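Local structure of microcompartments protein (3NWG) at residues E3-I17 and G40-V53. The protein probably serves as a tandem-BMC-domain shell protein, a building block of the protein coat of a bacterial microcompartment. Sequence-based numbering, arbitrary orientation.
Sequences ESIGLVEVNSIARGI and GKYIVLICGDVAAV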
ATOM      1  N   GLU A   3     -16.885  29.135  -2.934  1.00 73.49           N
ATOM      2  CA  GLU A   3     -16.742  28.279  -4.105  1.00 70.91           C
ATOM      3  C   GLU A   3     -17.940  27.374  -4.351  1.00 68.11           C
ATOM      4  O   GLU A   3     -18.753  27.158  -3.464  1.00 68.22           O
ATOM      5  CB  GLU A   3     -15.472  27.451  -3.971  1.00 71.37           C
ATOM      6  CG  GLU A   3     -14.233  28.313  -3.847  1.00 74.95           C
ATOM      7  CD  GLU A   3     -12.971  27.493  -3.743  1.00 80.12           C
ATOM      8  OE1 GLU A   3     -12.227  27.694  -2.752  1.00 81.97           O
ATOM      9  OE2 GLU A   3     -12.734  26.639  -4.641  1.00 82.35           O
ATOM     10  N   SER A   4     -18.047  26.870  -5.575  1.00 74.31           N
ATOM     11  CA  SER A   4     -19.052  25.879  -5.936  1.00 70.13           C
ATOM     12  C   SER A   4     -18.401  24.518  -6.194  1.00 66.59           C
ATOM     13  O   SER A   4     -17.185  24.425  -6.372  1.00 66.58           O
ATOM     14  CB  SER A   4     -19.811  26.332  -7.178  1.00 70.39           C
ATOM     15  OG  SER A   4     -20.303  27.643  -6.992  1.00 72.64           O
ATOM     16  N   ILE A   5     -19.212  23.467  -6.204  1.00 62.68           N
ATOM     17  CA  ILE A   5     -18.750  22.130  -6.583  1.00 59.05           C
ATOM     18  C   ILE A   5     -19.599  21.601  -7.752  1.00 56.89           C
ATOM     19  O   ILE A   5     -20.831  21.782  -7.769  1.00 56.85           O
ATOM     20  CB  ILE A   5     -18.756  21.143  -5.378  1.00 58.42           C
ATOM     21  CG1 ILE A   5     -18.234  19.764  -5.791  1.00 57.21           C
ATOM     22  CG2 ILE A   5     -20.145  21.027  -4.795  1.00 58.54           C
ATOM     23  CD1 ILE A   5     -17.917  18.854  -4.639  1.00 55.55           C
ATOM     24  N   GLY A   6     -18.928  20.980  -8.725  1.00 54.20           N
ATOM     25  CA  GLY A   6     -19.581  20.407  -9.894  1.00 51.26           C
ATOM     26  C   GLY A   6     -19.237  18.943 -10.062  1.00 49.50           C
ATOM     27  O   GLY A   6     -18.106  18.526  -9.792  1.00 48.97           O
ATOM     28  N   LEU A   7     -20.220  18.166 -10.510  1.00 47.90           N
ATOM     29  CA  LEU A   7     -20.064  16.735 -10.686  1.00 46.63           C
ATOM     30  C   LEU A   7     -20.581  16.287 -12.030  1.00 46.55           C
ATOM     31  O   LEU A   7     -21.704  16.605 -12.415  1.00 46.73           O
ATOM     32  CB  LEU A   7     -20.850  15.970  -9.608  1.00 46.80           C
ATOM     33  CG  LEU A   7     -21.125  14.499  -9.924  1.00 45.53           C
ATOM     34  CD1 LEU A   7     -19.954  13.629  -9.478  1.00 46.92           C
ATOM     35  CD2 LEU A   7     -22.415  14.024  -9.313  1.00 44.98           C
ATOM     36  N   VAL A   8     -19.770  15.516 -12.737  1.00 46.21           N
ATOM     37  CA  VAL A   8     -20.252  14.835 -13.914  1.00 46.16           C
ATOM     38  C   VAL A   8     -20.037  13.339 -13.711  1.00 46.73           C
ATOM     39  O   VAL A   8     -18.944  12.905 -13.323  1.00 46.20           O
ATOM     40  CB  VAL A   8     -19.602  15.387 -15.217  1.00 46.20           C
ATOM     41  CG1 VAL A   8     -19.970  14.541 -16.417  1.00 47.00           C
ATOM     42  CG2 VAL A   8     -20.056  16.809 -15.483  1.00 45.36           C
ATOM     43  N   GLU A   9     -21.108  12.567 -13.920  1.00 47.73           N
ATOM     44  CA  GLU A   9     -21.025  11.108 -13.952  1.00 49.31           C
ATOM     45  C   GLU A   9     -21.202  10.568 -15.376  1.00 50.08           C
ATOM     46  O   GLU A   9     -22.154  10.923 -16.069  1.00 50.19           O
ATOM     47  CB  GLU A   9     -22.048  10.485 -13.011  1.00 50.08           C
ATOM     48  CG  GLU A   9     -21.601  10.420 -11.545  1.00 51.99           C
ATOM     49  CD  GLU A   9     -22.709   9.932 -10.610  1.00 54.81           C
ATOM     50  OE1 GLU A   9     -22.933  10.570  -9.553  1.00 55.20           O
ATOM     51  OE2 GLU A   9     -23.373   8.926 -10.945  1.00 56.60           O
ATOM     52  N   VAL A  10     -20.271   9.711 -15.792  1.00 50.74           N
ATOM     53  CA  VAL A  10     -20.176   9.238 -17.170  1.00 52.20           C
ATOM     54  C   VAL A  10     -20.164   7.716 -17.202  1.00 54.40           C
ATOM     55  O   VAL A  10     -19.600   7.072 -16.324  1.00 55.73           O
ATOM     56  CB  VAL A  10     -18.879   9.745 -17.867  1.00 51.56           C
ATOM     57  CG1 VAL A  10     -18.849   9.342 -19.318  1.00 52.25           C
ATOM     58  CG2 VAL A  10     -18.751  11.263 -17.767  1.00 50.40           C
ATOM     59  N   ASN A  11     -20.785   7.153 -18.226  1.00 56.04           N
ATOM     60  CA  ASN A  11     -20.860   5.724 -18.454  1.00 57.96           C
ATOM     61  C   ASN A  11     -19.551   4.987 -18.800  1.00 58.46           C
ATOM     62  O   ASN A  11     -19.462   3.786 -18.605  1.00 60.48           O
ATOM     63  CB  ASN A  11     -21.836   5.507 -19.593  1.00 59.71           C
ATOM     64  CG  ASN A  11     -22.634   4.252 -19.430  1.00 64.54           C
ATOM     65  OD1 ASN A  11     -22.686   3.651 -18.339  1.00 66.62           O
ATOM     66  ND2 ASN A  11     -23.278   3.830 -20.521  1.00 69.07           N
ATOM     67  N   SER A  12     -18.561   5.677 -19.353  1.00 57.44           N
ATOM     68  CA  SER A  12     -17.280   5.062 -19.705  1.00 57.92           C
ATOM     69  C   SER A  12     -16.126   5.678 -18.970  1.00 56.82           C
ATOM     70  O   SER A  12     -16.081   6.895 -18.773  1.00 55.76           O
ATOM     71  CB  SER A  12     -16.950   5.294 -21.173  1.00 58.14           C
ATOM     72  OG  SER A  12     -17.895   4.687 -21.985  1.00 60.54           O
ATOM     73  N   ILE A  13     -15.142   4.854 -18.639  1.00 57.37           N
ATOM     74  CA  ILE A  13     -13.829   5.381 -18.297  1.00 56.63           C
ATOM     75  C   ILE A  13     -13.307   6.279 -19.445  1.00 55.62           C
ATOM     76  O   ILE A  13     -12.988   7.457 -19.225  1.00 53.83           O
ATOM     77  CB  ILE A  13     -12.837   4.248 -17.948  1.00 58.51           C
ATOM     78  CG1 ILE A  13     -13.199   3.635 -16.582  1.00 59.59           C
ATOM     79  CG2 ILE A  13     -11.410   4.786 -17.908  1.00 57.96           C
ATOM     80  CD1 ILE A  13     -14.204   2.474 -16.615  1.00 61.50           C
ATOM     81  N   ALA A  14     -13.271   5.730 -20.662  1.00 56.03           N
ATOM     82  CA  ALA A  14     -12.735   6.454 -21.822  1.00 55.47           C
ATOM     83  C   ALA A  14     -13.341   7.857 -21.941  1.00 53.47           C
ATOM     84  O   ALA A  14     -12.619   8.862 -21.887  1.00 52.57           O
ATOM     85  CB  ALA A  14     -12.929   5.658 -23.098  1.00 56.61           C
ATOM     86  N   ARG A  15     -14.666   7.910 -22.052  1.00 52.65           N
ATOM     87  CA  ARG A  15     -15.423   9.165 -22.101  1.00 50.89           C
ATOM     88  C   ARG A  15     -15.270  10.026 -20.862  1.00 49.28           C
ATOM     89  O   ARG A  15     -15.246  11.249 -20.965  1.00 48.73           O
ATOM     90  CB  ARG A  15     -16.910   8.881 -22.319  1.00 51.36           C
ATOM     91  CG  ARG A  15     -17.231   8.297 -23.683  1.00 53.07           C
ATOM     92  CD  ARG A  15     -17.007   9.304 -24.804  1.00 54.58           C
ATOM     93  NE  ARG A  15     -18.112   9.226 -25.763  1.00 58.17           N
ATOM     94  CZ  ARG A  15     -18.975  10.212 -25.995  1.00 57.29           C
ATOM     95  NH1 ARG A  15     -19.955  10.051 -26.860  1.00 58.59           N
ATOM     96  NH2 ARG A  15     -18.846  11.368 -25.372  1.00 56.27           N
ATOM     97  N   GLY A  16     -15.175   9.386 -19.698  1.00 48.98           N
ATOM     98  CA  GLY A  16     -15.003  10.084 -18.437  1.00 47.12           C
ATOM     99  C   GLY A  16     -13.665  10.791 -18.407  1.00 47.05           C
ATOM    100  O   GLY A  16     -13.554  11.917 -17.906  1.00 46.86           O
ATOM    101  N   ILE A  17     -12.638  10.138 -18.941  1.00 47.43           N
ATOM    102  CA  ILE A  17     -11.318  10.740 -18.996  1.00 47.07           C
ATOM    103  C   ILE A  17     -11.293  11.915 -19.988  1.00 47.02           C
ATOM    104  O   ILE A  17     -10.625  12.916 -19.741  1.00 46.86           O
ATOM    105  CB  ILE A  17     -10.250   9.690 -19.295  1.00 48.37           C
ATOM    106  CG1 ILE A  17     -10.076   8.788 -18.057  1.00 48.79           C
ATOM    107  CG2 ILE A  17      -8.934  10.337 -19.694  1.00 47.21           C
ATOM    108  CD1 ILE A  17      -9.256   7.504 -18.304  1.00 47.51           C
ATOM    109  N   GLY A  40     -20.357   0.967 -14.695  1.00 81.61           N
ATOM    110  CA  GLY A  40     -18.914   1.064 -14.921  1.00 79.51           C
ATOM    111  C   GLY A  40     -18.551   2.539 -14.883  1.00 75.82           C
ATOM    112  O   GLY A  40     -17.567   2.971 -15.510  1.00 75.83           O
ATOM    113  N   LYS A  41     -19.363   3.288 -14.130  1.00 72.34           N
ATOM    114  CA  LYS A  41     -19.282   4.742 -13.982  1.00 68.42           C
ATOM    115  C   LYS A  41     -17.887   5.309 -13.824  1.00 65.75           C
ATOM    116  O   LYS A  41     -17.004   4.680 -13.250  1.00 66.20           O
ATOM    117  CB  LYS A  41     -20.104   5.190 -12.772  1.00 67.89           C
ATOM    118  CG  LYS A  41     -21.589   5.346 -13.025  1.00 69.49           C
ATOM    119  CD  LYS A  41     -22.428   5.073 -11.752  1.00 72.72           C
ATOM    120  CE  LYS A  41     -22.399   6.221 -10.737  1.00 70.71           C
ATOM    121  NZ  LYS A  41     -23.212   5.908  -9.521  1.00 71.17           N
ATOM    122  N   TYR A  42     -17.720   6.517 -14.343  1.00 62.25           N
ATOM    123  CA  TYR A  42     -16.583   7.350 -14.050  1.00 59.04           C
ATOM    124  C   TYR A  42     -17.154   8.659 -13.540  1.00 56.76           C
ATOM    125  O   TYR A  42     -18.138   9.177 -14.083  1.00 56.24           O
ATOM    126  CB  TYR A  42     -15.780   7.597 -15.310  1.00 58.86           C
ATOM    127  CG  TYR A  42     -14.393   8.136 -15.048  1.00 57.83           C
ATOM    128  CD1 TYR A  42     -13.338   7.271 -14.781  1.00 57.18           C
ATOM    129  CD2 TYR A  42     -14.132   9.509 -15.079  1.00 55.15           C
ATOM    130  CE1 TYR A  42     -12.068   7.749 -14.548  1.00 56.80           C
ATOM    131  CE2 TYR A  42     -12.862   9.996 -14.851  1.00 54.37           C
ATOM    132  CZ  TYR A  42     -11.832   9.106 -14.583  1.00 56.43           C
ATOM    133  OH  TYR A  42     -10.555   9.562 -14.351  1.00 57.80           O
ATOM    134  N   ILE A  43     -16.560   9.186 -12.481  1.00 54.77           N
ATOM    135  CA  ILE A  43     -17.064  10.413 -11.904  1.00 52.83           C
ATOM    136  C   ILE A  43     -15.992  11.484 -11.907  1.00 51.68           C
ATOM    137  O   ILE A  43     -14.801  11.194 -11.738  1.00 51.86           O
ATOM    138  CB  ILE A  43     -17.661  10.209 -10.466  1.00 52.96           C
ATOM    139  CG1 ILE A  43     -16.570  10.058  -9.397  1.00 53.19           C
ATOM    140  CG2 ILE A  43     -18.644   9.050 -10.420  1.00 53.35           C
ATOM    141  CD1 ILE A  43     -16.484  11.261  -8.462  1.00 52.78           C
ATOM    142  N   VAL A  44     -16.425  12.721 -12.125  1.00 50.07           N
ATOM    143  CA  VAL A  44     -15.528  13.858 -12.019  1.00 49.15           C
ATOM    144  C   VAL A  44     -16.140  14.871 -11.089  1.00 48.60           C
ATOM    145  O   VAL A  44     -17.310  15.241 -11.222  1.00 47.54           O
ATOM    146  CB  VAL A  44     -15.198  14.499 -13.401  1.00 49.23           C
ATOM    147  CG1 VAL A  44     -14.187  15.617 -13.260  1.00 46.36           C
ATOM    148  CG2 VAL A  44     -14.677  13.443 -14.373  1.00 49.37           C
ATOM    149  N   LEU A  45     -15.331  15.284 -10.126  1.00 49.20           N
ATOM    150  CA  LEU A  45     -15.695  16.328  -9.181  1.00 49.80           C
ATOM    151  C   LEU A  45     -14.664  17.433  -9.265  1.00 50.52           C
ATOM    152  O   LEU A  45     -13.454  17.185  -9.236  1.00 51.00           O
ATOM    153  CB  LEU A  45     -15.734  15.796  -7.750  1.00 49.76           C
ATOM    154  CG  LEU A  45     -16.887  14.899  -7.324  1.00 51.14           C
ATOM    155  CD1 LEU A  45     -16.541  14.234  -6.010  1.00 53.14           C
ATOM    156  CD2 LEU A  45     -18.170  15.700  -7.176  1.00 52.43           C
ATOM    157  N   ILE A  46     -15.161  18.657  -9.339  1.00 50.93           N
ATOM    158  CA  ILE A  46     -14.323  19.839  -9.457  1.00 52.02           C
ATOM    159  C   ILE A  46     -14.884  20.959  -8.589  1.00 52.49           C
ATOM    160  O   ILE A  46     -16.053  20.927  -8.180  1.00 52.06           O
ATOM    161  CB  ILE A  46     -14.270  20.314 -10.910  1.00 52.01           C
ATOM    162  CG1 ILE A  46     -15.687  20.282 -11.494  1.00 52.21           C
ATOM    163  CG2 ILE A  46     -13.362  19.397 -11.722  1.00 51.33           C
ATOM    164  CD1 ILE A  46     -16.032  21.423 -12.379  1.00 52.76           C
ATOM    165  N   CYS A  47     -14.050  21.945  -8.306  1.00 53.53           N
ATOM    166  CA  CYS A  47     -14.494  23.084  -7.536  1.00 54.55           C
ATOM    167  C   CYS A  47     -13.811  24.351  -8.044  1.00 55.72           C
ATOM    168  O   CYS A  47     -12.674  24.316  -8.504  1.00 55.96           O
ATOM    169  CB  CYS A  47     -14.209  22.864  -6.045  1.00 55.14           C
ATOM    170  SG  CYS A  47     -12.478  23.127  -5.583  1.00 56.97           S
ATOM    171  N   GLY A  48     -14.526  25.461  -7.951  1.00 56.74           N
ATOM    172  CA  GLY A  48     -14.016  26.782  -8.317  1.00 58.65           C
ATOM    173  C   GLY A  48     -15.123  27.783  -8.055  1.00 59.74           C
ATOM    174  O   GLY A  48     -16.016  27.514  -7.255  1.00 59.24           O
ATOM    175  N   ASP A  49     -15.083  28.930  -8.731  1.00 61.21           N
ATOM    176  CA  ASP A  49     -16.177  29.884  -8.638  1.00 62.57           C
ATOM    177  C   ASP A  49     -17.392  29.398  -9.419  1.00 60.76           C
ATOM    178  O   ASP A  49     -17.262  28.677 -10.405  1.00 59.27           O
ATOM    179  CB  ASP A  49     -15.749  31.282  -9.097  1.00 65.00           C
ATOM    180  CG  ASP A  49     -15.280  32.173  -7.923  1.00 71.56           C
ATOM    181  OD1 ASP A  49     -14.541  33.172  -8.191  1.00 77.61           O
ATOM    182  OD2 ASP A  49     -15.646  31.893  -6.736  1.00 73.85           O
ATOM    183  N   VAL A  50     -18.565  29.785  -8.929  1.00 60.67           N
ATOM    184  CA  VAL A  50     -19.850  29.556  -9.570  1.00 59.78           C
ATOM    185  C   VAL A  50     -19.763  29.434 -11.086  1.00 58.77           C
ATOM    186  O   VAL A  50     -20.091  28.382 -11.655  1.00 58.05           O
ATOM    187  CB  VAL A  50     -20.815  30.726  -9.308  1.00 61.66           C
ATOM    188  CG1 VAL A  50     -22.255  30.256  -9.461  1.00 61.83           C
ATOM    189  CG2 VAL A  50     -20.561  31.362  -7.929  1.00 64.22           C
ATOM    190  N   ALA A  51     -19.358  30.525 -11.732  1.00 58.46           N
ATOM    191  CA  ALA A  51     -19.347  30.598 -13.186  1.00 57.06           C
ATOM    192  C   ALA A  51     -18.295  29.660 -13.800  1.00 54.73           C
ATOM    193  O   ALA A  51     -18.540  29.064 -14.841  1.00 53.93           O
ATOM    194  CB  ALA A  51     -19.142  32.044 -13.648  1.00 58.32           C
ATOM    195  N   ALA A  52     -17.143  29.528 -13.146  1.00 53.65           N
ATOM    196  CA  ALA A  52     -16.084  28.635 -13.600  1.00 51.93           C
ATOM    197  C   ALA A  52     -16.548  27.172 -13.564  1.00 50.38           C
ATOM    198  O   ALA A  52     -16.395  26.439 -14.546  1.00 49.66           O
ATOM    199  CB  ALA A  52     -14.814  28.842 -12.777  1.00 52.35           C
ATOM    200  N   VAL A  53     -17.158  26.762 -12.453  1.00 49.81           N
ATOM    201  CA  VAL A  53     -17.744  25.423 -12.352  1.00 48.38           C
ATOM    202  C   VAL A  53     -18.853  25.213 -13.401  1.00 48.36           C
ATOM    203  O   VAL A  53     -19.000  24.118 -13.950  1.00 48.00           O
ATOM    204  CB  VAL A  53     -18.263  25.122 -10.916  1.00 48.40           C
ATOM    205  CG1 VAL A  53     -19.070  23.837 -10.862  1.00 46.59           C
ATOM    206  CG2 VAL A  53     -17.109  25.043  -9.939  1.00 47.87           C
TER
HETATM  207  O   HOH W   1     -24.471   8.771  -8.080  1.00 42.56           O
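The ring of Tyr-42 packs against the first turn of helix 13-26, Gly-16 CA meeting it obliquely, 3.5 Å from Tyr-42 CD2. CG stands anti to the backbone N (chi1 -164°), which carries the ring from its strand toward the helix; Ile-17 N sits 4.0 Å above the ring plane, offset toward the rim. Ile-13 crosses the ring at about a right angle, its CG1 near Tyr-42 CD1, whereas Ile-17 reaches the phenol end, CG1 lying 3.8 Å from Tyr-42 OH. That hydroxyl is hydrogen-bonded to a bound glycerol. Strands 4-10 and 42-48 are the central, antiparallel pair of the four-stranded sheet of the first BMC domain, an alpha/beta fold with helices 13-26 and 50-64 packed on the face that carries Tyr-42, Val-44 and Ile-46. Paired backbone bonds run from Ser-4 with Gly-48 to Val-10 with Tyr-42. At the far end Val-53, in the early part of the helix that follows strand 42-48, sets its CG1 over Gly-6, Val-53 CG1 lying 3.6 Å from Gly-6 CA, where the lack of a side chain leaves room for the methyl. On the other face, Leu-45 CD2 lies against both CB and CD1 of Leu-7, and Ile-5 CD1 approaches Leu-45 CD2 at 4.1 Å. Glu-9 runs alongside Ile-43, Glu-9 CG 3.4 Å from Ile-43 CG2, before its carboxylate meets Lys-41 NZ in a salt bridge whose exact geometry is uncertain; a water donates to Glu-9 OE1 at 2.8 Å.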